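Local coordinates for protein nitroalkane oxidase (Podospora anserina, PDB 3MKH) that oxidises nitroalkanes to aldehydes or ketones with FAD as cofactor, releasing nitrite and turning molecular oxygen into hydrogen peroxide, at residues 28-31 and 32-35; 213-216 and 217-220. One frame throughout, in Å; residues are numbered along the deposited sequence.

Contact 1 (28-31 and 32-35); sequences PARQ and TYLQ
Pro28 O accepts the backbone N-H of Thr32 at 3.0 Å from N to O. One residue on, Ala29 O takes the N-H of Tyr33, also at 3.0 Å between O and N. Ala29 itself turns its methyl to Ala92 of helix 90-109.

Arg30 carries most of the side-chain contact. Its backbone O receives the N-H of Leu34. Its CA sits over one face of the Tyr33 ring, 4.0 Å from the ring centroid and shifted toward the rim, a CH-pi contact. The side chain leaves with CG anti to the backbone N (chi1 167°) and bends at chi2, which carries the guanidinium to the phenol end of Tyr33. There NH1 donates to Tyr33 OH at 2.9 Å, with the oxygen almost level with the guanidinium, 11° out of its plane. The planes of guanidinium and ring are almost perpendicular, 87° apart. Leu34 CD1 lies over the centre of one guanidinium face, 4.0 Å from Arg30 CZ. Arg30 NH2 forms a salt bridge with Asp387, and Tyr33 OH has a second, stronger partner in Glu89. With an alanine in place of Tyr33, Arg30 NH1 and Glu89 would probably lose their shared hydroxyl, and a gap would open beside Arg30 CA.

Gln31 adds a looser touch, its OE1 4.1 Å from Leu34 CD2, while its backbone O lies near Gln35 CG.

The arrangement is the last part of an alpha helix, with i to i+4 backbone bonds and an i to i+3 Arg-Tyr pair. It belongs to helix 9-33 in the N-terminal helical domain of the acyl-CoA dehydrogenase fold.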
# COMPACT_ATOMS: atom_id res chain seq x y z
N PRO A 28 -23.39 23.44 16.81
CA PRO A 28 -24.78 23.38 17.27
C PRO A 28 -25.71 22.62 16.32
O PRO A 28 -26.64 21.97 16.79
CB PRO A 28 -25.18 24.86 17.35
CG PRO A 28 -23.90 25.57 17.62
CD PRO A 28 -22.87 24.81 16.82
N ALA A 29 -25.48 22.70 15.02
CA ALA A 29 -26.26 21.93 14.06
C ALA A 29 -26.16 20.45 14.41
O ALA A 29 -27.14 19.73 14.36
CB ALA A 29 -25.77 22.19 12.62
N ARG A 30 -24.96 19.99 14.77
CA ARG A 30 -24.75 18.59 15.13
C ARG A 30 -25.55 18.17 16.39
O ARG A 30 -26.22 17.13 16.40
CB ARG A 30 -23.26 18.31 15.33
CG ARG A 30 -22.92 16.97 16.01
CD ARG A 30 -22.43 15.95 15.00
NE ARG A 30 -22.10 14.65 15.59
CZ ARG A 30 -22.11 13.51 14.91
NH1 ARG A 30 -22.46 13.50 13.63
NH2 ARG A 30 -21.80 12.36 15.51
N GLN A 31 -25.49 18.98 17.44
CA GLN A 31 -26.20 18.62 18.68
C GLN A 31 -27.72 18.62 18.43
O GLN A 31 -28.47 17.87 19.06
CB GLN A 31 -25.83 19.55 19.84
CG GLN A 31 -24.36 19.41 20.29
CD GLN A 31 -23.89 17.95 20.39
OE1 GLN A 31 -22.94 17.55 19.70
NE2 GLN A 31 -24.55 17.16 21.25
N THR A 32 -28.15 19.44 17.49
CA THR A 32 -29.54 19.48 17.10
C THR A 32 -30.00 18.24 16.34
O THR A 32 -30.97 17.59 16.75
CB THR A 32 -29.84 20.75 16.30
OG1 THR A 32 -29.72 21.87 17.18
CG2 THR A 32 -31.25 20.70 15.72
N TYR A 33 -29.30 17.87 15.26
CA TYR A 33 -29.79 16.74 14.45
C TYR A 33 -29.63 15.36 15.12
O TYR A 33 -30.39 14.42 14.85
CB TYR A 33 -29.26 16.77 13.00
CG TYR A 33 -27.79 16.44 12.75
CD1 TYR A 33 -27.29 15.17 13.00
CD2 TYR A 33 -26.93 17.38 12.17
CE1 TYR A 33 -25.94 14.85 12.72
CE2 TYR A 33 -25.59 17.07 11.90
CZ TYR A 33 -25.11 15.81 12.18
OH TYR A 33 -23.79 15.50 11.92
N LEU A 34 -28.68 15.27 16.03
CA LEU A 34 -28.46 14.06 16.84
C LEU A 34 -29.69 13.66 17.69
O LEU A 34 -29.80 12.52 18.14
CB LEU A 34 -27.25 14.28 17.75
CG LEU A 34 -25.96 13.49 17.50
CD1 LEU A 34 -25.85 12.96 16.10
CD2 LEU A 34 -24.72 14.28 17.90
N GLN A 35 -30.61 14.59 17.89
CA GLN A 35 -31.85 14.27 18.61
C GLN A 35 -32.80 13.39 17.78
O GLN A 35 -33.74 12.78 18.31
CB GLN A 35 -32.56 15.57 19.00
CG GLN A 35 -31.66 16.55 19.74
CD GLN A 35 -31.78 16.44 21.25
OE1 GLN A 35 -31.31 15.48 21.86
NE2 GLN A 35 -32.41 17.45 21.86

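Contact 2 (213-216 and 217-220); sequences RADL and DRNG
Asp215 O is gripped by two donors of one residue, Asn219. The backbone N reaches it at 2.9 Å from Asn219 N to Asp215 O. The side-chain ND2 comes closer, at 2.8 Å from Asp215 O, and approaches from above the carbonyl plane. Asn219 CG is anti to its own carbonyl carbon (chi1 -81°), which brings the amide back over the preceding turn.

The Asp215 carboxylate pairs with Arg218. NH2 of Arg218 meets OD1 of Asp215 at 2.9 Å in a salt bridge. The oxygen lies in the guanidinium plane, but the donor stands above the carboxylate plane. Water 2 bridges Arg218 NE and the same OD1. Asp215 OD2 accepts from Thr212 N, just before the helix, and Asn219 OD1 from Arg249 N.

This is the short helix 213-219, which follows strand 206-212 of the beta domain in this acyl-CoA dehydrogenase relative. Leu216 and Asn219 touch Val248 of strand 242-251. Gly220, the first residue to leave the helical conformation, has positive phi; its N makes weak bonds to Leu216 O and Asp217 O.

A second salt bridge runs from i to i+4. Arg213 NE gives its N-H to Asp217 OD1, 2.9 Å away, on its syn side but 25° out of the carboxylate plane. The guanidinium and carboxylate planes stand 89° apart. Water 1 accepts from Arg213 NH2 and adds a weak bond to Asp217 OD1. Beyond this pair, Arg213 NH2 forms a salt bridge with Asp178.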
# COMPACT_ATOMS: atom_id res chain seq x y z
N ARG A 213 -38.22 26.21 -7.50
CA ARG A 213 -39.41 25.76 -6.77
C ARG A 213 -40.68 26.40 -7.36
O ARG A 213 -41.71 25.75 -7.46
CB ARG A 213 -39.27 26.07 -5.28
CG ARG A 213 -40.52 25.76 -4.46
CD ARG A 213 -41.04 24.32 -4.67
NE ARG A 213 -42.10 24.07 -3.69
CZ ARG A 213 -41.89 23.63 -2.45
NH1 ARG A 213 -40.65 23.34 -2.06
NH2 ARG A 213 -42.90 23.48 -1.61
N ALA A 214 -40.58 27.66 -7.79
CA ALA A 214 -41.71 28.33 -8.45
C ALA A 214 -42.15 27.59 -9.72
O ALA A 214 -43.35 27.46 -9.97
CB ALA A 214 -41.37 29.77 -8.76
N ASP A 215 -41.20 27.10 -10.52
CA ASP A 215 -41.52 26.26 -11.68
C ASP A 215 -42.28 25.01 -11.27
O ASP A 215 -43.29 24.65 -11.87
CB ASP A 215 -40.25 25.83 -12.42
CG ASP A 215 -39.54 26.97 -13.13
OD1 ASP A 215 -40.21 27.83 -13.74
OD2 ASP A 215 -38.29 27.00 -13.10
N LEU A 216 -41.77 24.34 -10.24
CA LEU A 216 -42.39 23.10 -9.76
C LEU A 216 -43.81 23.33 -9.29
O LEU A 216 -44.70 22.54 -9.61
CB LEU A 216 -41.55 22.45 -8.65
CG LEU A 216 -40.17 21.98 -9.12
CD1 LEU A 216 -39.37 21.38 -7.99
CD2 LEU A 216 -40.29 20.97 -10.27
N ASP A 217 -44.03 24.41 -8.56
CA ASP A 217 -45.37 24.71 -8.03
C ASP A 217 -46.31 25.04 -9.18
O ASP A 217 -47.48 24.67 -9.17
CB ASP A 217 -45.32 25.91 -7.08
CG ASP A 217 -44.60 25.61 -5.76
OD1 ASP A 217 -44.36 24.42 -5.44
OD2 ASP A 217 -44.30 26.59 -5.04
N ARG A 218 -45.79 25.76 -10.17
CA ARG A 218 -46.59 26.15 -11.33
C ARG A 218 -47.04 24.91 -12.11
O ARG A 218 -48.18 24.82 -12.57
CB ARG A 218 -45.80 27.12 -12.21
CG ARG A 218 -46.47 27.47 -13.53
CD ARG A 218 -45.66 28.54 -14.26
NE ARG A 218 -44.25 28.18 -14.38
CZ ARG A 218 -43.77 27.33 -15.28
NH1 ARG A 218 -44.60 26.75 -16.15
NH2 ARG A 218 -42.47 27.06 -15.32
N ASN A 219 -46.13 23.95 -12.24
CA ASN A 219 -46.43 22.70 -12.92
C ASN A 219 -47.40 21.77 -12.18
O ASN A 219 -47.94 20.84 -12.78
CB ASN A 219 -45.15 21.94 -13.25
CG ASN A 219 -44.48 22.47 -14.49
OD1 ASN A 219 -44.81 22.06 -15.60
ND2 ASN A 219 -43.54 23.38 -14.31
N GLY A 220 -47.59 22.00 -10.88
CA GLY A 220 -48.61 21.30 -10.12
C GLY A 220 -48.25 19.92 -9.57
O GLY A 220 -47.14 19.43 -9.75
O HOH W 1 -45.89 24.13 -2.33
O HOH W 2 -42.50 29.83 -12.55

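How the contacts relate
From the N terminus, the chain first reaches contact 1, near the end of helix 9-33, and meets contact 2 much later, in helix 213-219. Each is local and closes only a helical turn. The two lie in series, neither nesting nor crossing. Their centres are about 32 Å apart and their nearest atoms about 20 Å, so they do not touch. Contact 1 joins the end of its helix to helices 41-45 and 90-109 and, through Asp387, to helix 385-392. Contact 2 sets its helix against strand 242-251. Contact 1 thus lies in the helical part of the fold, contact 2 in a helix beside the sheet.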